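Proximal thread matrix protein 1 (Mytilus galloprovincialis, PDB 4CN9) is a matrix protein of the mussel byssus that probably binds collagen through its two von Willebrand factor type A domains and carries bound zinc ions. Local coordinates at residues D51-I56 with G95-Q100; T89-N94 with K120-I125; F80-V85 with K127-M132; E243-D248 with M439-R444. All blocks are in the same frame, centred on the assembly; numbering follows the deposited sequence.

Contact 1. Residues D51-I56 with G95-Q100; sequences DVQADI and GRNGSQ. With ZN (zinc ion), chain D.
The side-chain amides of Gln53 and Asn97 meet with their planes 64° apart. One face of the Gln53 amide is covered by backbone of Asn97, whose O lies 3.6 Å from Gln53 CD and whose CA lies on that same side. At the nitrogen end, Gln53 NE2 donates to Asn97 OD1 at 2.8 Å, approaching from above the Asn97 carbonyl plane in a rather bent bond of 138°. Asn97 is poorly ordered, and an alanine in place of Gln53 would probably leave its OD1 without this donor and uncover its backbone. Farther along, Ser99 OG, turned back beside its own backbone N (chi1 -76°), accepts from Ala54 N at 2.8 Å; Thr90 OG1 gives this hydroxyl a second partner. Two bonds then knit the parallel pairing, Gln100 N to Ala54 O at 3.0 Å and Ile56 N to Gln100 O at 2.9 Å. Asp55 and Gln100 point the same way from the sheet, and Asp55 OD1 forms a salt bridge with Lys165. At the other end, Asp51 grips zinc with both carboxylate oxygens, and Glu49, His446 and two waters complete the site. In the mixed sheet of the von Willebrand factor A fold, strand 54-61 runs between strands 100-106 and 166-173, with Ala54 and Ile56 packed on Ile168.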
loop_
_atom_site.group_PDB
_atom_site.type_symbol
_atom_site.label_atom_id
_atom_site.label_comp_id
_atom_site.label_asym_id
_atom_site.label_seq_id
_atom_site.Cartn_x
_atom_site.Cartn_y
_atom_site.Cartn_z
ATOM N N ASP A 51 2.449 9.953 17.882
ATOM C CA ASP A 51 3.159 9.601 19.113
ATOM C C ASP A 51 3.952 8.294 18.940
ATOM O O ASP A 51 4.617 7.827 19.864
ATOM C CB ASP A 51 2.176 9.460 20.292
ATOM C CG ASP A 51 1.362 10.730 20.557
ATOM O OD1 ASP A 51 1.752 11.841 20.142
ATOM O OD2 ASP A 51 0.293 10.621 21.186
ATOM N N VAL A 52 3.885 7.721 17.744
ATOM C CA VAL A 52 4.506 6.429 17.461
ATOM C C VAL A 52 6.022 6.523 17.489
ATOM O O VAL A 52 6.583 7.505 17.022
ATOM C CB VAL A 52 4.046 5.897 16.084
ATOM C CG1 VAL A 52 4.728 4.567 15.750
ATOM C CG2 VAL A 52 2.527 5.717 16.072
ATOM N N GLN A 53 6.683 5.507 18.042
ATOM C CA GLN A 53 8.145 5.463 18.055
ATOM C C GLN A 53 8.665 4.959 16.719
ATOM O O GLN A 53 8.333 3.859 16.287
ATOM C CB GLN A 53 8.660 4.574 19.186
ATOM C CG GLN A 53 8.464 5.195 20.557
ATOM C CD GLN A 53 8.869 4.268 21.683
ATOM O OE1 GLN A 53 9.687 3.363 21.499
ATOM N NE2 GLN A 53 8.296 4.490 22.863
ATOM N N ALA A 54 9.490 5.766 16.067
ATOM C CA ALA A 54 9.843 5.515 14.676
ATOM C C ALA A 54 11.257 5.981 14.353
ATOM O O ALA A 54 11.787 6.900 14.992
ATOM C CB ALA A 54 8.849 6.228 13.754
ATOM N N ASP A 55 11.850 5.321 13.359
ATOM C CA ASP A 55 13.037 5.819 12.675
ATOM C C ASP A 55 12.556 6.305 11.295
ATOM O O ASP A 55 12.030 5.526 10.492
ATOM C CB ASP A 55 14.112 4.722 12.560
ATOM C CG ASP A 55 14.797 4.404 13.901
ATOM O OD1 ASP A 55 14.945 5.311 14.750
ATOM O OD2 ASP A 55 15.207 3.230 14.097
ATOM N N ILE A 56 12.664 7.610 11.059
ATOM C CA ILE A 56 12.138 8.227 9.854
ATOM C C ILE A 56 13.280 8.724 8.958
ATOM O O ILE A 56 14.151 9.460 9.401
ATOM C CB ILE A 56 11.210 9.406 10.195
ATOM C CG1 ILE A 56 10.066 8.940 11.115
ATOM C CG2 ILE A 56 10.645 10.008 8.937
ATOM C CD1 ILE A 56 9.660 9.973 12.148
ATOM N N GLY A 95 15.862 7.989 25.670
ATOM C CA GLY A 95 16.709 6.941 25.128
ATOM C C GLY A 95 16.006 5.917 24.262
ATOM O O GLY A 95 16.098 5.956 23.035
ATOM N N ARG A 96 15.307 4.991 24.909
ATOM C CA ARG A 96 14.719 3.844 24.226
ATOM C C ARG A 96 13.271 4.110 23.831
ATOM O O ARG A 96 12.677 3.337 23.077
ATOM C CB ARG A 96 14.803 2.606 25.126
ATOM C CG ARG A 96 16.216 2.302 25.618
ATOM C CD ARG A 96 16.202 1.389 26.833
ATOM N NE ARG A 96 17.539 1.189 27.387
ATOM C CZ ARG A 96 17.802 0.458 28.467
ATOM N NH1 ARG A 96 16.818 -0.149 29.120
ATOM N NH2 ARG A 96 19.051 0.332 28.898
ATOM N N ASN A 97 12.708 5.199 24.356
ATOM C CA ASN A 97 11.377 5.653 23.966
ATOM C C ASN A 97 11.447 6.738 22.888
ATOM O O ASN A 97 10.440 7.386 22.588
ATOM C CB ASN A 97 10.609 6.195 25.181
ATOM C CG ASN A 97 9.810 5.115 25.912
ATOM O OD1 ASN A 97 9.476 4.070 25.350
ATOM N ND2 ASN A 97 9.484 5.382 27.170
ATOM N N GLY A 98 12.629 6.926 22.303
ATOM C CA GLY A 98 12.857 8.029 21.390
ATOM C C GLY A 98 12.675 7.673 19.925
ATOM O O GLY A 98 12.869 6.527 19.527
ATOM N N SER A 99 12.284 8.662 19.125
ATOM C CA SER A 99 12.277 8.525 17.674
ATOM C C SER A 99 13.486 9.240 17.064
ATOM O O SER A 99 14.040 10.182 17.648
ATOM C CB SER A 99 10.990 9.092 17.085
ATOM O OG SER A 99 9.893 8.218 17.292
ATOM N N GLN A 100 13.892 8.787 15.885
ATOM C CA GLN A 100 15.012 9.393 15.183
ATOM C C GLN A 100 14.655 9.793 13.770
ATOM O O GLN A 100 13.737 9.252 13.152
ATOM C CB GLN A 100 16.202 8.445 15.145
ATOM C CG GLN A 100 16.875 8.239 16.481
ATOM C CD GLN A 100 17.842 7.084 16.433
ATOM O OE1 GLN A 100 17.532 6.017 15.883
ATOM N NE2 GLN A 100 19.029 7.288 16.970
HETATM ZN ZN ZN D . -0.100 12.646 20.910
HETATM O O HOH W 1 -1.033 12.594 22.784
HETATM O O HOH W 2 0.961 13.098 22.644
#

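Contact 2. Residues T89-N94 with K120-I125; sequences TTVGVN and KTKEDI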
loop_
_atom_site.group_PDB
_atom_site.type_symbol
_atom_site.label_atom_id
_atom_site.label_comp_id
_atom_site.label_asym_id
_atom_site.label_seq_id
_atom_site.Cartn_x
_atom_site.Cartn_y
_atom_site.Cartn_z
ATOM N N THR A 89 6.082 13.522 18.238
ATOM C CA THR A 89 6.242 13.947 19.624
ATOM C C THR A 89 7.431 13.286 20.323
ATOM O O THR A 89 8.052 13.907 21.178
ATOM C CB THR A 89 4.950 13.694 20.430
ATOM O OG1 THR A 89 4.691 12.290 20.507
ATOM C CG2 THR A 89 3.772 14.387 19.773
ATOM N N THR A 90 7.771 12.053 19.944
ATOM C CA THR A 90 8.858 11.317 20.614
ATOM C C THR A 90 10.263 11.579 20.036
ATOM O O THR A 90 11.260 11.017 20.511
ATOM C CB THR A 90 8.592 9.785 20.635
ATOM O OG1 THR A 90 8.603 9.261 19.305
ATOM C CG2 THR A 90 7.240 9.481 21.282
ATOM N N VAL A 91 10.351 12.425 19.019
ATOM C CA VAL A 91 11.656 12.872 18.523
ATOM C C VAL A 91 12.269 13.790 19.576
ATOM O O VAL A 91 11.642 14.762 19.991
ATOM C CB VAL A 91 11.530 13.638 17.176
ATOM C CG1 VAL A 91 12.892 14.151 16.700
ATOM C CG2 VAL A 91 10.920 12.754 16.122
ATOM N N GLY A 92 13.482 13.472 20.025
ATOM C CA GLY A 92 14.136 14.238 21.074
ATOM C C GLY A 92 13.858 13.678 22.458
ATOM O O GLY A 92 14.312 14.211 23.473
ATOM N N VAL A 93 13.088 12.602 22.511
ATOM C CA VAL A 93 12.845 11.941 23.776
ATOM C C VAL A 93 14.025 11.068 24.148
ATOM O O VAL A 93 14.490 10.248 23.348
ATOM C CB VAL A 93 11.586 11.059 23.750
ATOM C CG1 VAL A 93 11.736 9.878 24.720
ATOM C CG2 VAL A 93 10.362 11.887 24.087
ATOM N N ASN A 94 14.517 11.300 25.358
ATOM C CA ASN A 94 15.308 10.331 26.105
ATOM C C ASN A 94 16.002 9.247 25.265
ATOM O O ASN A 94 16.660 9.551 24.264
ATOM C CB ASN A 94 14.401 9.714 27.172
ATOM C CG ASN A 94 13.652 10.777 27.973
ATOM O OD1 ASN A 94 13.601 11.945 27.573
ATOM N ND2 ASN A 94 13.067 10.382 29.099
ATOM N N LYS A 120 19.977 14.718 18.496
ATOM C CA LYS A 120 19.234 14.192 19.631
ATOM C C LYS A 120 18.066 15.083 20.070
ATOM O O LYS A 120 17.307 14.708 20.961
ATOM C CB LYS A 120 20.200 13.967 20.794
ATOM C CG LYS A 120 21.313 12.964 20.476
ATOM C CD LYS A 120 20.931 11.559 20.934
ATOM C CE LYS A 120 22.071 10.558 20.755
ATOM N NZ LYS A 120 22.179 10.040 19.361
ATOM N N THR A 121 17.920 16.255 19.459
ATOM C CA THR A 121 16.748 17.095 19.697
ATOM C C THR A 121 16.133 17.581 18.386
ATOM O O THR A 121 16.815 17.660 17.363
ATOM C CB THR A 121 17.091 18.345 20.532
ATOM O OG1 THR A 121 17.888 19.238 19.748
ATOM C CG2 THR A 121 17.842 17.970 21.792
ATOM N N LYS A 122 14.852 17.928 18.433
ATOM C CA LYS A 122 14.168 18.515 17.288
ATOM C C LYS A 122 14.902 19.738 16.725
ATOM O O LYS A 122 15.013 19.897 15.510
ATOM C CB LYS A 122 12.736 18.901 17.662
ATOM C CG LYS A 122 11.770 17.725 17.784
ATOM C CD LYS A 122 10.349 18.227 18.036
ATOM C CE LYS A 122 9.312 17.112 18.005
ATOM N NZ LYS A 122 9.399 16.215 19.188
ATOM N N GLU A 123 15.398 20.605 17.607
ATOM C CA GLU A 123 16.089 21.823 17.181
ATOM C C GLU A 123 17.340 21.493 16.378
ATOM O O GLU A 123 17.560 22.047 15.312
ATOM C CB GLU A 123 16.491 22.674 18.395
ATOM C CG GLU A 123 17.268 23.928 18.023
ATOM C CD GLU A 123 17.842 24.647 19.234
ATOM O OE1 GLU A 123 18.732 24.079 19.903
ATOM O OE2 GLU A 123 17.402 25.781 19.515
ATOM N N ASP A 124 18.163 20.600 16.914
ATOM C CA ASP A 124 19.370 20.159 16.226
ATOM C C ASP A 124 19.075 19.505 14.869
ATOM O O ASP A 124 19.792 19.745 13.893
ATOM C CB ASP A 124 20.148 19.196 17.116
ATOM C CG ASP A 124 20.898 19.911 18.230
ATOM O OD1 ASP A 124 21.024 21.146 18.162
ATOM O OD2 ASP A 124 21.366 19.236 19.165
ATOM N N ILE A 125 18.026 18.685 14.811
ATOM C CA ILE A 125 17.621 18.065 13.549
ATOM C C ILE A 125 17.209 19.143 12.548
ATOM O O ILE A 125 17.607 19.105 11.382
ATOM C CB ILE A 125 16.479 17.052 13.753
ATOM C CG1 ILE A 125 16.982 15.839 14.552
ATOM C CG2 ILE A 125 15.903 16.610 12.407
ATOM C CD1 ILE A 125 15.861 15.020 15.160
#
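Lys122 reaches from the first turn of helix 122-130 towards Val91, its side chain running from CB past the Val91 backbone. Lys122 CG, anti to the carbonyl carbon (chi1 -75°), lies 3.9 Å from Val91 CG1. CD continues the extended chain past Val91 O. CE lies close to that same oxygen and packs on the backbone O of Val85, near the end of helix 73-85. The last torsion bends the chain (chi4 71°) and brings NZ to Val91 O at 2.8 Å, in the carbonyl plane and on a lone pair. Phe88 O accepts a second hydrogen bond from NZ, so backbone oxygens gather round the ammonium group and would probably favour its charged form. A methionine in place of Lys122 would probably leave the carbonyls of Val91 and Phe88 without their shared donor. The loop contains a type II beta turn from Thr90 to Val93. Gly92 holds its third position, where a side chain would jam against the preceding carbonyl O and crowd the backbone of 120-122; its bare CA instead gives a CA-H...O contact to Lys120 O at 3.2 Å. Beside it Thr121 is the N-cap of the helix, its OG1 accepting from Asp124 N at 3.2 Å. Deeper in, Val91 CG1 presses on Ile125 CD1 at 3.5 Å, tighter than usual carbon packing. Just before the turn, Thr89 OG1 hydrogen-bonds Asp51 OD1, a zinc ligand.

Contact 3. Residues F80-V85 with K127-M132; sequences FVKELV and KGIQDM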
loop_
_atom_site.group_PDB
_atom_site.type_symbol
_atom_site.label_atom_id
_atom_site.label_comp_id
_atom_site.label_asym_id
_atom_site.label_seq_id
_atom_site.Cartn_x
_atom_site.Cartn_y
_atom_site.Cartn_z
ATOM N N PHE A 80 9.121 22.200 4.877
ATOM C CA PHE A 80 8.190 21.093 4.958
ATOM C C PHE A 80 8.767 19.979 5.835
ATOM O O PHE A 80 8.062 19.413 6.664
ATOM C CB PHE A 80 7.850 20.579 3.555
ATOM C CG PHE A 80 6.920 19.407 3.553
ATOM C CD1 PHE A 80 5.568 19.582 3.789
ATOM C CD2 PHE A 80 7.395 18.125 3.334
ATOM C CE1 PHE A 80 4.707 18.511 3.786
ATOM C CE2 PHE A 80 6.537 17.046 3.341
ATOM C CZ PHE A 80 5.189 17.241 3.565
ATOM N N VAL A 81 10.054 19.681 5.667
ATOM C CA VAL A 81 10.673 18.587 6.413
ATOM C C VAL A 81 10.805 18.961 7.888
ATOM O O VAL A 81 10.625 18.129 8.766
ATOM C CB VAL A 81 12.048 18.202 5.815
ATOM C CG1 VAL A 81 12.717 17.115 6.642
ATOM C CG2 VAL A 81 11.873 17.745 4.369
ATOM N N LYS A 82 11.100 20.230 8.152
ATOM C CA LYS A 82 11.103 20.738 9.516
ATOM C C LYS A 82 9.753 20.545 10.190
ATOM O O LYS A 82 9.680 20.197 11.364
ATOM C CB LYS A 82 11.462 22.219 9.527
ATOM C CG LYS A 82 12.890 22.496 9.212
ATOM C CD LYS A 82 13.184 23.992 9.302
ATOM C CE LYS A 82 14.580 24.285 8.803
ATOM N NZ LYS A 82 14.824 25.738 8.638
ATOM N N GLU A 83 8.680 20.784 9.446
ATOM C CA GLU A 83 7.343 20.621 9.983
ATOM C C GLU A 83 7.043 19.153 10.314
ATOM O O GLU A 83 6.383 18.855 11.309
ATOM C CB GLU A 83 6.321 21.196 8.999
ATOM C CG GLU A 83 6.423 22.721 8.919
ATOM C CD GLU A 83 5.746 23.299 7.700
ATOM O OE1 GLU A 83 4.978 22.577 7.041
ATOM O OE2 GLU A 83 5.986 24.484 7.398
ATOM N N LEU A 84 7.553 18.241 9.489
ATOM C CA LEU A 84 7.467 16.805 9.778
ATOM C C LEU A 84 8.131 16.471 11.101
ATOM O O LEU A 84 7.555 15.779 11.936
ATOM C CB LEU A 84 8.150 15.995 8.673
ATOM C CG LEU A 84 7.497 16.107 7.295
ATOM C CD1 LEU A 84 8.337 15.413 6.231
ATOM C CD2 LEU A 84 6.088 15.524 7.346
ATOM N N VAL A 85 9.361 16.935 11.272
ATOM C CA VAL A 85 10.096 16.706 12.506
ATOM C C VAL A 85 9.270 17.125 13.723
ATOM O O VAL A 85 9.185 16.401 14.716
ATOM C CB VAL A 85 11.414 17.471 12.508
ATOM C CG1 VAL A 85 12.051 17.441 13.899
ATOM C CG2 VAL A 85 12.362 16.893 11.458
ATOM N N LYS A 127 18.135 22.270 12.398
ATOM C CA LYS A 127 19.353 22.950 11.980
ATOM C C LYS A 127 20.107 22.112 10.942
ATOM O O LYS A 127 20.607 22.636 9.943
ATOM C CB LYS A 127 20.241 23.202 13.204
ATOM C CG LYS A 127 21.627 23.746 12.909
ATOM C CD LYS A 127 21.608 25.223 12.563
ATOM C CE LYS A 127 23.031 25.789 12.490
ATOM N NZ LYS A 127 23.094 27.065 11.713
ATOM N N GLY A 128 20.180 20.806 11.177
ATOM C CA GLY A 128 20.748 19.904 10.187
ATOM C C GLY A 128 20.067 20.039 8.840
ATOM O O GLY A 128 20.725 20.111 7.812
ATOM N N ILE A 129 18.735 20.077 8.840
ATOM C CA ILE A 129 17.970 20.229 7.603
ATOM C C ILE A 129 18.295 21.568 6.928
ATOM O O ILE A 129 18.545 21.638 5.710
ATOM C CB ILE A 129 16.466 20.139 7.893
ATOM C CG1 ILE A 129 16.089 18.701 8.287
ATOM C CG2 ILE A 129 15.649 20.599 6.695
ATOM C CD1 ILE A 129 14.772 18.606 9.011
ATOM N N GLN A 130 18.313 22.634 7.725
ATOM C CA GLN A 130 18.608 23.961 7.198
ATOM C C GLN A 130 20.006 24.026 6.561
ATOM O O GLN A 130 20.215 24.694 5.541
ATOM C CB GLN A 130 18.484 25.017 8.308
ATOM C CG GLN A 130 18.631 26.439 7.793
ATOM C CD GLN A 130 17.681 26.729 6.643
ATOM O OE1 GLN A 130 16.513 26.350 6.678
ATOM N NE2 GLN A 130 18.182 27.393 5.609
ATOM N N ASP A 131 20.954 23.316 7.157
ATOM C CA ASP A 131 22.343 23.361 6.727
ATOM C C ASP A 131 22.640 22.476 5.523
ATOM O O ASP A 131 23.758 22.485 5.022
ATOM C CB ASP A 131 23.268 22.937 7.866
ATOM C CG ASP A 131 23.404 24.001 8.935
ATOM O OD1 ASP A 131 23.045 25.170 8.672
ATOM O OD2 ASP A 131 23.865 23.657 10.038
ATOM N N MET A 132 21.659 21.710 5.062
ATOM C CA MET A 132 21.869 20.854 3.896
ATOM C C MET A 132 22.205 21.675 2.679
ATOM O O MET A 132 21.581 22.706 2.428
ATOM C CB MET A 132 20.615 20.057 3.555
ATOM C CG MET A 132 20.225 18.979 4.515
ATOM S SD MET A 132 18.547 18.430 4.082
ATOM C CE MET A 132 18.866 17.749 2.460
#
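Helix-to-helix packing on one side of the central sheet of a von Willebrand factor A domain brings Val81, Lys82 and Val85 of helix 73-85 against Ile129 and Gln130 of helix 122-130. Ile129 carries the apolar part. Its CD1 reaches Val81 CG1 at 3.5 Å, closer than carbons usually pack, and Val85 CG2, one helical turn on, at 3.8 Å. The side chains of Lys82 and Ile129 run antiparallel past one another, with Lys82 CG lying 4.2 Å from Ile129 CG2. The aliphatic part of the lysine thus flanks the apolar contact, and its fully extended chain carries the ammonium group on to Gln130. There Lys82 NZ donates to Gln130 OE1 at 2.7 Å, only 17° from the carbonyl plane. Gln130 leaves its helix with CG anti to the backbone N (chi1 -174°), and a bend at chi2 sets CD, and with it the amide, near Lys82 NZ. Gln130 CB lies 4.0 Å from Lys82 CE. The other end of this amide is occupied as well, Gln130 NE2 donating to Gln75 OE1, which should fix the rotation of the group. Lys78 NZ adds hydrogen bonds to the backbone O of Gln130 and of Met132. Beneath the pair, Val81 and Val85 rest on Phe101 of strand 100-106 and Ile129 on Phe114, while Leu84 faces helix 234-241, so that helix 73-85 is wedged between two helices and the sheet.

Contact 4. Residues E243-D248 with M439-R444; sequences EVCVVD and MSCKPR
Cys245 and Cys441 face each other across a non-hydrogen-bonded pair of antiparallel strands, and their sulfurs are joined at 2.1 Å, Cys245 SG to Cys441 SG. Both SG atoms stand anti to their own carbonyl carbon (chi1 -75° and -65°), which turns them towards one another; the bridge twists by 111° about the S-S bond. On the same face Glu243 lies alongside Pro443, the two pointing the same way. Its chain bends at chi2 and lays the carboxylate over the neighbouring strand: Glu243 OE1 is 3.1 Å from Pro443 CA, and Glu243 OE2 is 3.4 Å from Cys441 CB. The other face carries Val244, whose CG2 meets Arg444 CD at 4.1 Å. Between the strands run four backbone hydrogen bonds, two in the Val244-Lys442 pair and two in Val246-Ser440. Lys442 NZ turns to Glu360 O, and Asp248 OD1 to Ala250 N. Strand 439-447 is the middle one of a small three-stranded sheet, flanked by 48-49 and 243-247. Because the cross-strand disulfide is covalent, it fixes in this register, beyond what the four hydrogen bonds do, two strands far apart in sequence that lead into and out of the second von Willebrand factor A domain.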
loop_
_atom_site.group_PDB
_atom_site.type_symbol
_atom_site.label_atom_id
_atom_site.label_comp_id
_atom_site.label_asym_id
_atom_site.label_seq_id
_atom_site.Cartn_x
_atom_site.Cartn_y
_atom_site.Cartn_z
ATOM N N GLU A 243 -0.022 5.546 10.414
ATOM C CA GLU A 243 -0.834 4.370 10.148
ATOM C C GLU A 243 -0.022 3.132 10.518
ATOM O O GLU A 243 1.031 2.884 9.949
ATOM C CB GLU A 243 -1.226 4.331 8.672
ATOM C CG GLU A 243 -2.234 3.256 8.300
ATOM C CD GLU A 243 -3.663 3.610 8.693
ATOM O OE1 GLU A 243 -3.900 4.738 9.173
ATOM O OE2 GLU A 243 -4.553 2.758 8.515
ATOM N N VAL A 244 -0.484 2.364 11.495
ATOM C CA VAL A 244 0.246 1.161 11.869
ATOM C C VAL A 244 -0.459 -0.062 11.310
ATOM O O VAL A 244 -1.615 -0.327 11.621
ATOM C CB VAL A 244 0.425 1.034 13.386
ATOM C CG1 VAL A 244 1.185 -0.244 13.717
ATOM C CG2 VAL A 244 1.165 2.252 13.930
ATOM N N CYS A 245 0.251 -0.795 10.463
ATOM C CA CYS A 245 -0.312 -1.958 9.791
ATOM C C CYS A 245 0.434 -3.195 10.270
ATOM O O CYS A 245 1.649 -3.240 10.158
ATOM C CB CYS A 245 -0.170 -1.802 8.269
ATOM S SG CYS A 245 -1.330 -0.622 7.476
ATOM N N VAL A 246 -0.281 -4.179 10.825
ATOM C CA VAL A 246 0.329 -5.453 11.253
ATOM C C VAL A 246 -0.420 -6.647 10.676
ATOM O O VAL A 246 -1.562 -6.514 10.240
ATOM C CB VAL A 246 0.317 -5.628 12.785
ATOM C CG1 VAL A 246 0.974 -4.444 13.468
ATOM C CG2 VAL A 246 -1.111 -5.827 13.294
ATOM N N VAL A 247 0.218 -7.817 10.673
ATOM C CA VAL A 247 -0.474 -9.041 10.284
ATOM C C VAL A 247 -1.191 -9.629 11.505
ATOM O O VAL A 247 -0.553 -10.051 12.469
ATOM C CB VAL A 247 0.485 -10.093 9.704
ATOM C CG1 VAL A 247 -0.262 -11.420 9.468
ATOM C CG2 VAL A 247 1.107 -9.601 8.426
ATOM N N ASP A 248 -2.517 -9.650 11.473
ATOM C CA ASP A 248 -3.294 -10.142 12.620
ATOM C C ASP A 248 -4.554 -10.897 12.196
ATOM O O ASP A 248 -5.605 -10.290 11.952
ATOM C CB ASP A 248 -3.675 -8.980 13.536
ATOM C CG ASP A 248 -4.381 -9.441 14.822
ATOM O OD1 ASP A 248 -4.433 -10.660 15.084
ATOM O OD2 ASP A 248 -4.875 -8.577 15.574
ATOM N N MET A 439 -4.064 -8.590 7.086
ATOM C CA MET A 439 -3.456 -7.310 7.420
ATOM C C MET A 439 -4.483 -6.410 8.083
ATOM O O MET A 439 -5.637 -6.339 7.659
ATOM C CB MET A 439 -2.881 -6.630 6.182
ATOM C CG MET A 439 -1.916 -5.487 6.493
ATOM S SD MET A 439 -1.244 -4.766 4.973
ATOM C CE MET A 439 -2.782 -4.218 4.251
ATOM N N SER A 440 -4.047 -5.728 9.136
ATOM C CA SER A 440 -4.914 -4.893 9.952
ATOM C C SER A 440 -4.221 -3.552 10.163
ATOM O O SER A 440 -3.146 -3.482 10.776
ATOM C CB SER A 440 -5.175 -5.576 11.300
ATOM O OG SER A 440 -6.001 -4.764 12.111
ATOM N N CYS A 441 -4.829 -2.493 9.633
ATOM C CA CYS A 441 -4.237 -1.162 9.651
ATOM C C CYS A 441 -5.014 -0.229 10.573
ATOM O O CYS A 441 -6.231 -0.089 10.444
ATOM C CB CYS A 441 -4.235 -0.576 8.242
ATOM S SG CYS A 441 -3.196 -1.454 7.088
ATOM N N LYS A 442 -4.300 0.418 11.487
ATOM C CA LYS A 442 -4.915 1.305 12.465
ATOM C C LYS A 442 -4.296 2.708 12.381
ATOM O O LYS A 442 -3.076 2.855 12.487
ATOM C CB LYS A 442 -4.727 0.724 13.873
ATOM C CG LYS A 442 -5.695 -0.413 14.210
ATOM C CD LYS A 442 -7.071 0.137 14.583
ATOM C CE LYS A 442 -8.207 -0.834 14.262
ATOM N NZ LYS A 442 -9.557 -0.199 14.436
ATOM N N PRO A 443 -5.134 3.743 12.180
ATOM C CA PRO A 443 -4.652 5.133 12.179
ATOM C C PRO A 443 -4.409 5.649 13.596
ATOM O O PRO A 443 -5.280 5.499 14.441
ATOM C CB PRO A 443 -5.801 5.900 11.517
ATOM C CG PRO A 443 -7.007 5.105 11.824
ATOM C CD PRO A 443 -6.570 3.662 11.857
ATOM N N ARG A 444 -3.248 6.254 13.847
ATOM C CA ARG A 444 -2.887 6.668 15.201
ATOM C C ARG A 444 -2.592 8.166 15.333
ATOM O O ARG A 444 -2.275 8.644 16.425
ATOM C CB ARG A 444 -1.692 5.854 15.692
ATOM C CG ARG A 444 -2.029 4.397 16.027
ATOM C CD ARG A 444 -1.023 3.751 16.991
ATOM N NE ARG A 444 -0.630 4.624 18.104
ATOM C CZ ARG A 444 -0.041 4.209 19.225
ATOM N NH1 ARG A 444 0.222 2.921 19.420
ATOM N NH2 ARG A 444 0.279 5.092 20.162
#

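In the fold
From the N terminus, the zinc-bearing entry to strand 54-61 waits for residues 95-100 to close contact 1. The chain has by then passed through 80-85 and 89-94, whose partners come later, so contact 1 crosses both contact 2 and contact 3. Contact 2 closes at 120-125 and lies within the larger loop that contact 3 completes at 127-132; both use helix 122-130, and they touch through Ile125 and Val85. Together the three tie two inner strands of the sheet, the loop and two helices of the first domain. Contact 4 follows in series, spanning the whole second domain, yet Arg444 and Val244 return to pack on Val52 of contact 1.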